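Local coordinates for NADP-dependent glyceraldehyde-3-phosphate dehydrogenase (PDB 3PRL), which probably oxidises glyceraldehyde 3-phosphate with NADP+ without phosphorylating it, as a member of the aldehyde dehydrogenase family, at residues D[185-190]-D[214-219]. Numbering follows the deposited sequence.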
ATOM      1  N   PHE D 185      12.605  29.649  -0.904  1.00 21.57           N
ATOM      2  CA  PHE D 185      13.275  29.247  -2.142  1.00 21.43           C
ATOM      3  C   PHE D 185      14.560  30.049  -2.390  1.00 23.16           C
ATOM      4  O   PHE D 185      14.518  31.277  -2.548  1.00 23.73           O
ATOM      5  CB  PHE D 185      12.332  29.418  -3.340  1.00 20.43           C
ATOM      6  CG  PHE D 185      12.962  29.072  -4.696  1.00 19.07           C
ATOM      7  CD1 PHE D 185      13.831  27.980  -4.832  1.00 19.74           C
ATOM      8  CD2 PHE D 185      12.663  29.830  -5.836  1.00 20.58           C
ATOM      9  CE1 PHE D 185      14.418  27.656  -6.050  1.00 18.51           C
ATOM     10  CE2 PHE D 185      13.232  29.501  -7.077  1.00 19.37           C
ATOM     11  CZ  PHE D 185      14.113  28.413  -7.186  1.00 20.00           C
ATOM     12  N   LYS D 186      15.688  29.345  -2.429  1.00 23.98           N
ATOM     13  CA  LYS D 186      16.986  29.957  -2.804  1.00 25.23           C
ATOM     14  C   LYS D 186      17.558  29.344  -4.080  1.00 23.75           C
ATOM     15  O   LYS D 186      18.166  28.278  -4.017  1.00 22.36           O
ATOM     16  CB  LYS D 186      18.008  29.853  -1.652  1.00 26.58           C
ATOM     17  CG  LYS D 186      19.424  30.468  -1.944  1.00 30.02           C
ATOM     18  CD  LYS D 186      19.347  31.786  -2.737  1.00 27.90           C
ATOM     19  CE  LYS D 186      20.590  32.056  -3.582  1.00 30.88           C
ATOM     20  NZ  LYS D 186      20.253  32.849  -4.817  1.00 28.66           N
ATOM     21  N   PRO D 187      17.381  30.023  -5.246  1.00 23.67           N
ATOM     22  CA  PRO D 187      17.967  29.487  -6.489  1.00 23.73           C
ATOM     23  C   PRO D 187      19.481  29.607  -6.504  1.00 24.68           C
ATOM     24  O   PRO D 187      20.019  30.432  -5.795  1.00 25.85           O
ATOM     25  CB  PRO D 187      17.390  30.404  -7.584  1.00 23.51           C
ATOM     26  CG  PRO D 187      16.963  31.635  -6.886  1.00 25.75           C
ATOM     27  CD  PRO D 187      16.576  31.234  -5.495  1.00 23.76           C
ATOM     28  N   ALA D 188      20.170  28.797  -7.304  1.00 24.70           N
ATOM     29  CA  ALA D 188      21.554  29.112  -7.620  1.00 25.47           C
ATOM     30  C   ALA D 188      21.546  30.513  -8.239  1.00 26.66           C
ATOM     31  O   ALA D 188      20.618  30.867  -8.996  1.00 26.80           O
ATOM     32  CB  ALA D 188      22.117  28.108  -8.594  1.00 25.60           C
ATOM     33  N   THR D 189      22.550  31.319  -7.921  1.00 27.18           N
ATOM     34  CA  THR D 189      22.587  32.696  -8.426  1.00 28.08           C
ATOM     35  C   THR D 189      22.620  32.710  -9.956  1.00 27.96           C
ATOM     36  O   THR D 189      21.908  33.494 -10.607  1.00 27.69           O
ATOM     37  CB  THR D 189      23.739  33.526  -7.796  1.00 28.79           C
ATOM     38  OG1 THR D 189      23.398  33.840  -6.443  1.00 30.91           O
ATOM     39  CG2 THR D 189      23.967  34.855  -8.566  1.00 31.53           C
ATOM     40  N   GLN D 190      23.450  31.844 -10.534  1.00 27.94           N
ATOM     41  CA  GLN D 190      23.356  31.592 -11.958  1.00 28.37           C
ATOM     42  C   GLN D 190      22.173  30.633 -12.143  1.00 27.89           C
ATOM     43  O   GLN D 190      22.290  29.432 -11.885  1.00 27.31           O
ATOM     44  CB  GLN D 190      24.666  31.015 -12.510  1.00 28.76           C
ATOM     45  CG  GLN D 190      24.878  31.284 -14.013  1.00 27.30           C
ATOM     46  CD  GLN D 190      24.966  32.764 -14.353  1.00 29.79           C
ATOM     47  OE1 GLN D 190      25.641  33.530 -13.664  1.00 28.25           O
ATOM     48  NE2 GLN D 190      24.287  33.173 -15.432  1.00 28.21           N
ATOM     49  N   VAL D 214      11.008  33.974  -2.058  1.00 27.95           N
ATOM     50  CA  VAL D 214      12.270  33.820  -2.800  1.00 28.00           C
ATOM     51  C   VAL D 214      13.377  34.570  -2.079  1.00 27.86           C
ATOM     52  O   VAL D 214      13.257  35.760  -1.810  1.00 27.39           O
ATOM     53  CB  VAL D 214      12.186  34.325  -4.265  1.00 28.70           C
ATOM     54  CG1 VAL D 214      13.482  33.993  -5.031  1.00 28.27           C
ATOM     55  CG2 VAL D 214      10.966  33.744  -4.974  1.00 28.37           C
ATOM     56  N   VAL D 215      14.438  33.857  -1.725  1.00 28.84           N
ATOM     57  CA  VAL D 215      15.582  34.499  -1.107  1.00 30.41           C
ATOM     58  C   VAL D 215      16.731  34.449  -2.084  1.00 32.13           C
ATOM     59  O   VAL D 215      17.099  33.391  -2.552  1.00 31.90           O
ATOM     60  CB  VAL D 215      15.958  33.886   0.273  1.00 30.21           C
ATOM     61  CG1 VAL D 215      14.901  34.267   1.323  1.00 30.92           C
ATOM     62  CG2 VAL D 215      16.131  32.355   0.196  1.00 29.86           C
ATOM     63  N   THR D 216      17.265  35.619  -2.426  1.00 34.47           N
ATOM     64  CA  THR D 216      18.445  35.693  -3.257  1.00 35.94           C
ATOM     65  C   THR D 216      19.521  36.492  -2.536  1.00 38.42           C
ATOM     66  O   THR D 216      19.234  37.364  -1.720  1.00 38.92           O
ATOM     67  CB  THR D 216      18.156  36.306  -4.653  1.00 36.10           C
ATOM     68  OG1 THR D 216      17.536  37.587  -4.495  1.00 32.18           O
ATOM     69  CG2 THR D 216      17.249  35.387  -5.476  1.00 31.04           C
ATOM     70  N   GLY D 217      20.766  36.183  -2.846  1.00 40.26           N
ATOM     71  CA  GLY D 217      21.873  36.791  -2.155  1.00 43.09           C
ATOM     72  C   GLY D 217      23.124  36.057  -2.534  1.00 45.01           C
ATOM     73  O   GLY D 217      23.067  34.940  -3.055  1.00 44.58           O
ATOM     74  N   ARG D 218      24.254  36.695  -2.261  1.00 47.60           N
ATOM     75  CA  ARG D 218      25.559  36.192  -2.660  1.00 49.26           C
ATOM     76  C   ARG D 218      25.705  34.668  -2.471  1.00 49.22           C
ATOM     77  O   ARG D 218      25.719  33.915  -3.452  1.00 48.95           O
ATOM     78  CB  ARG D 218      26.655  36.993  -1.946  1.00 50.46           C
ATOM     79  CG  ARG D 218      26.434  38.514  -2.046  1.00 53.26           C
ATOM     80  CD  ARG D 218      27.713  39.255  -2.419  1.00 51.95           C
ATOM     81  NE  ARG D 218      28.317  38.719  -3.641  1.00 53.66           N
ATOM     82  CZ  ARG D 218      28.460  39.390  -4.783  1.00 52.12           C
ATOM     83  NH1 ARG D 218      29.022  38.794  -5.829  1.00 53.80           N
ATOM     84  NH2 ARG D 218      28.060  40.655  -4.882  1.00 54.58           N
ATOM     85  N   GLY D 219      25.766  34.216  -1.222  1.00 49.52           N
ATOM     86  CA  GLY D 219      25.953  32.799  -0.941  1.00 49.52           C
ATOM     87  C   GLY D 219      26.834  32.585   0.272  1.00 50.38           C
ATOM     88  O   GLY D 219      27.342  31.483   0.498  1.00 50.43           O
TER
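With chi1 at 180°, K186 sets CG opposite its own backbone N; a bend at chi2 then sends the chain along 214-219, past V215 and T216 to G217. V215 CG2 lies 3.6 Å from K186 CB, since its chi1 of -71° lodges that methyl between its backbone N and carbonyl carbon. Further out, NZ of K186 sits over the T216 backbone, 3.7 Å from T216 CA, and turns back in a weak hydrogen bond to the carbonyl O of P187, so that the amine's bond stays within 185-190.

The backbones are joined at the root of these side chains. V215 N donates to F185 O at 2.7 Å in a nearly straight bond, approaching from 25° off the carbonyl plane, and the V214 CA-H adds a longer contact to the same oxygen. F185 and V214 form a parallel bridge between strands 182-186 and 212-214, with helix 192-204 in the connection: a right-handed beta-alpha-beta crossover of the Rossmann-type cofactor domain of aldehyde dehydrogenases. V199 of that helix packs on both F185 and V214. P187 lays its CD over the centre of the F185 ring, 3.9 Å above the plane. P187 CD also meets V214 CG1 at 4.2 Å, where the two side chains cross at about a right angle.

The two segments carry NADP(+) contacts: K186, T189 and G219 bind the cofactor in this protein, although none is bound to this chain here. CG2 of T216 touches P187 CG at 4.0 Å, while its OG1 hydrogen-bonds P44 O. T189 OG1 comes within 3.6 Å of G217 O, without a hydrogen bond.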